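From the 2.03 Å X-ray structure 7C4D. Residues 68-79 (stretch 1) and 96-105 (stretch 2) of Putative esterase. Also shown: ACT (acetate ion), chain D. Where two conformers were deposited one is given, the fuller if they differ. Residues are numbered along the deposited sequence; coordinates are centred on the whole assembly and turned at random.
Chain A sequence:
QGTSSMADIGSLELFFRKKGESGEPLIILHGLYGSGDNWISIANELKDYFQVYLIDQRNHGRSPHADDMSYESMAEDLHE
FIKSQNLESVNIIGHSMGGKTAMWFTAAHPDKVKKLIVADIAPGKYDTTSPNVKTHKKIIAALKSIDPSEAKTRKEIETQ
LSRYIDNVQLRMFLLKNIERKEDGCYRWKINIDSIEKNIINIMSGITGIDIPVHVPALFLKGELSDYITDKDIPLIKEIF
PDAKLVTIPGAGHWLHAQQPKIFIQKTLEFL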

# COMPACT_ATOMS: atom_id res chain seq x y z
N ASP A 68 6.77 7.37 -14.13
CA ASP A 68 7.55 7.29 -12.90
C ASP A 68 6.62 6.95 -11.72
O ASP A 68 5.61 7.63 -11.48
CB ASP A 68 8.24 8.63 -12.62
CG ASP A 68 9.10 8.58 -11.38
OD1 ASP A 68 9.65 7.52 -11.13
OD2 ASP A 68 9.20 9.61 -10.68
N MET A 69 7.00 5.89 -11.00
CA MET A 69 6.38 5.45 -9.76
C MET A 69 7.44 5.26 -8.67
O MET A 69 7.35 4.33 -7.88
CB MET A 69 5.80 4.05 -9.99
CG MET A 69 4.38 4.05 -10.32
SD MET A 69 3.90 2.34 -10.45
CE MET A 69 3.39 2.00 -8.77
N SER A 70 8.47 6.10 -8.65
CA SER A 70 9.49 6.02 -7.62
C SER A 70 8.87 6.45 -6.28
O SER A 70 7.85 7.13 -6.29
CB SER A 70 10.63 6.91 -8.01
OG SER A 70 10.33 8.27 -7.71
N TYR A 71 9.50 6.12 -5.14
CA TYR A 71 8.98 6.39 -3.82
C TYR A 71 9.10 7.88 -3.57
O TYR A 71 8.33 8.47 -2.80
CB TYR A 71 9.68 5.55 -2.75
CG TYR A 71 9.21 4.11 -2.71
CD1 TYR A 71 7.87 3.83 -2.45
CD2 TYR A 71 10.08 3.04 -2.87
CE1 TYR A 71 7.38 2.55 -2.46
CE2 TYR A 71 9.62 1.73 -2.82
CZ TYR A 71 8.25 1.49 -2.62
OH TYR A 71 7.67 0.26 -2.54
N GLU A 72 10.05 8.48 -4.28
CA GLU A 72 10.25 9.91 -4.19
C GLU A 72 8.99 10.61 -4.71
O GLU A 72 8.50 11.55 -4.10
CB GLU A 72 11.49 10.30 -4.99
CG GLU A 72 11.73 11.79 -5.10
CD GLU A 72 12.20 12.43 -3.81
OE1 GLU A 72 11.68 13.52 -3.50
OE2 GLU A 72 13.08 11.85 -3.13
N SER A 73 8.48 10.14 -5.85
CA SER A 73 7.38 10.81 -6.53
C SER A 73 6.09 10.55 -5.77
O SER A 73 5.29 11.47 -5.61
CB SER A 73 7.26 10.39 -8.00
OG SER A 73 6.88 9.03 -8.12
N MET A 74 5.92 9.29 -5.32
CA MET A 74 4.76 8.87 -4.54
C MET A 74 4.72 9.63 -3.22
O MET A 74 3.67 10.13 -2.87
CB MET A 74 4.71 7.35 -4.35
CG MET A 74 4.40 6.67 -5.67
SD MET A 74 3.88 4.95 -5.75
CE MET A 74 5.39 4.15 -5.21
N ALA A 75 5.89 9.86 -2.59
CA ALA A 75 6.03 10.66 -1.38
C ALA A 75 5.60 12.09 -1.62
O ALA A 75 5.02 12.73 -0.74
CB ALA A 75 7.45 10.65 -0.86
N GLU A 76 5.94 12.60 -2.82
CA GLU A 76 5.61 13.97 -3.18
C GLU A 76 4.10 14.13 -3.38
O GLU A 76 3.54 15.15 -2.97
CB GLU A 76 6.40 14.47 -4.40
CG GLU A 76 6.53 16.00 -4.39
CD GLU A 76 7.22 16.52 -3.14
OE1 GLU A 76 8.19 15.86 -2.69
OE2 GLU A 76 6.78 17.56 -2.60
N ASP A 77 3.49 13.17 -4.08
CA ASP A 77 2.04 13.03 -4.21
C ASP A 77 1.36 13.13 -2.85
O ASP A 77 0.43 13.93 -2.68
CB ASP A 77 1.65 11.71 -4.87
CG ASP A 77 2.10 11.59 -6.32
OD1 ASP A 77 2.56 12.62 -6.90
OD2 ASP A 77 1.97 10.48 -6.87
N LEU A 78 1.88 12.36 -1.88
CA LEU A 78 1.41 12.37 -0.51
C LEU A 78 1.56 13.76 0.08
O LEU A 78 0.60 14.29 0.65
CB LEU A 78 2.14 11.30 0.33
CG LEU A 78 1.66 11.19 1.79
CD1 LEU A 78 0.13 11.00 1.88
CD2 LEU A 78 2.39 10.04 2.48
N HIS A 79 2.76 14.35 -0.07
CA HIS A 79 3.06 15.67 0.50
C HIS A 79 2.12 16.76 -0.05
O HIS A 79 1.58 17.59 0.70
CB HIS A 79 4.54 16.03 0.28
CG HIS A 79 4.94 17.34 0.86
ND1 HIS A 79 6.02 18.04 0.38
CD2 HIS A 79 4.43 18.07 1.87
CE1 HIS A 79 6.16 19.16 1.07
NE2 HIS A 79 5.20 19.19 1.99
C ACT D . 3.14 -4.47 -2.56
O ACT D . 2.56 -5.53 -2.22
OXT ACT D . 2.68 -3.34 -2.32
CH3 ACT D . 4.51 -4.52 -3.28
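Stretch 2, residues 96-105: SMGGKTAMWF

Stretch 2 opens with Ser 96 in an unusual backbone conformation with positive phi (phi 52°, psi -114°). A helix runs from Met 97 to Phe 105 and continues beyond. It lies across the helix of stretch 1, residues 71-79, at a signed crossing angle of -74°. The axes approach to 8.6 Å. The nearest CA atoms across the stretches are those of Ala 75 and Phe 105, 5.0 Å apart. The small side chain of Ala 75 suits this close approach; its CB lies 4.2 Å from Phe 105 CB and 4.3 Å from Trp 104 CB.

The main bump is Tyr 71. Its side chain fills a hollow formed by Met 97, Lys 100, Thr 101 and Trp 104. Lys 100 CB sits over one face of the ring, 3.4 Å from Tyr 71 CZ. The end of the lysine then leads away. Thr 101 OG1 lies at the ring edge, 3.5 Å from Tyr 71 CD1. Trp 104 covers the base of the tyrosine: Tyr 71 CB stands over the indole face, 3.6 Å from Trp 104 CD1. The two aromatic planes are inclined by 27° but slid apart, so the rings barely overlap.

Near the start of the second helix, Met 97 packs its sulfur among methionines. Met 97 SD is 3.8 Å from both Met 69 CE and Met 74 CE. Thr 101 fits nearby, with OG1 3.7 Å from Met 74 CB and CG2 3.9 Å from Ala 75 N.

Phe 105 packs against the later turns of stretch 1. Leu 78 covers one face of its ring, with Leu 78 CD2 3.7 Å from Phe 105 CG. His 79 CB meets the ring edge, 3.6 Å from Phe 105 CE1.

No hydrogen bond joins the stretches. The contact rests on packing and buries 686 Å², both sides summed. Gly 98 and Gly 99 lie outside it. Met 97 N donates to acetate OXT at 2.9 Å.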

# COMPACT_ATOMS: atom_id res chain seq x y z
N SER A 96 2.58 -2.29 2.75
CA SER A 96 3.54 -2.70 1.74
C SER A 96 4.08 -1.50 0.94
O SER A 96 4.72 -0.61 1.53
CB SER A 96 3.00 -3.77 0.85
OG SER A 96 4.08 -4.62 0.45
N MET A 97 3.76 -1.44 -0.36
CA MET A 97 4.27 -0.34 -1.17
C MET A 97 3.87 0.96 -0.49
O MET A 97 4.68 1.88 -0.40
CB MET A 97 3.70 -0.37 -2.60
CG MET A 97 4.08 0.86 -3.42
SD MET A 97 3.34 0.95 -5.08
CE MET A 97 1.67 1.54 -4.75
N GLY A 98 2.64 1.01 0.02
CA GLY A 98 2.13 2.17 0.75
C GLY A 98 2.94 2.45 2.02
O GLY A 98 3.16 3.60 2.38
N GLY A 99 3.48 1.39 2.60
CA GLY A 99 4.33 1.51 3.78
C GLY A 99 5.69 2.14 3.49
O GLY A 99 6.20 2.88 4.34
N LYS A 100 6.27 1.84 2.31
CA LYS A 100 7.54 2.46 1.92
C LYS A 100 7.35 3.93 1.60
O LYS A 100 8.17 4.77 1.98
CB LYS A 100 8.20 1.73 0.76
CG LYS A 100 9.35 0.84 1.19
CD LYS A 100 9.80 -0.16 0.15
CE LYS A 100 10.69 -1.20 0.78
NZ LYS A 100 11.15 -2.21 -0.19
N THR A 101 6.27 4.26 0.87
CA THR A 101 5.95 5.66 0.61
C THR A 101 5.85 6.41 1.93
O THR A 101 6.37 7.51 2.08
CB THR A 101 4.65 5.76 -0.20
OG1 THR A 101 4.81 5.10 -1.45
CG2 THR A 101 4.15 7.16 -0.46
N ALA A 102 5.19 5.77 2.91
CA ALA A 102 4.94 6.45 4.17
C ALA A 102 6.26 6.66 4.92
O ALA A 102 6.49 7.74 5.45
CB ALA A 102 3.92 5.66 4.98
N MET A 103 7.13 5.64 4.93
CA MET A 103 8.44 5.76 5.55
C MET A 103 9.29 6.83 4.86
O MET A 103 9.86 7.67 5.56
CB MET A 103 9.14 4.40 5.55
CG MET A 103 8.61 3.47 6.59
SD MET A 103 9.64 2.01 6.74
CE MET A 103 9.08 1.01 5.35
N TRP A 104 9.30 6.86 3.50
CA TRP A 104 9.98 7.90 2.72
C TRP A 104 9.48 9.28 3.14
O TRP A 104 10.28 10.12 3.52
CB TRP A 104 9.78 7.71 1.21
CG TRP A 104 10.89 6.97 0.54
CD1 TRP A 104 11.13 5.63 0.58
CD2 TRP A 104 11.94 7.54 -0.26
NE1 TRP A 104 12.25 5.32 -0.14
CE2 TRP A 104 12.77 6.47 -0.67
CE3 TRP A 104 12.25 8.84 -0.68
CZ2 TRP A 104 13.89 6.67 -1.48
CZ3 TRP A 104 13.36 9.04 -1.47
CH2 TRP A 104 14.17 7.97 -1.87
N PHE A 105 8.14 9.46 3.08
CA PHE A 105 7.52 10.73 3.44
C PHE A 105 7.85 11.17 4.87
O PHE A 105 8.06 12.36 5.10
CB PHE A 105 6.02 10.77 3.12
CG PHE A 105 5.34 11.99 3.68
CD1 PHE A 105 5.26 13.17 2.94
CD2 PHE A 105 4.79 11.99 4.96
CE1 PHE A 105 4.70 14.32 3.49
CE2 PHE A 105 4.20 13.12 5.50
CZ PHE A 105 4.16 14.28 4.76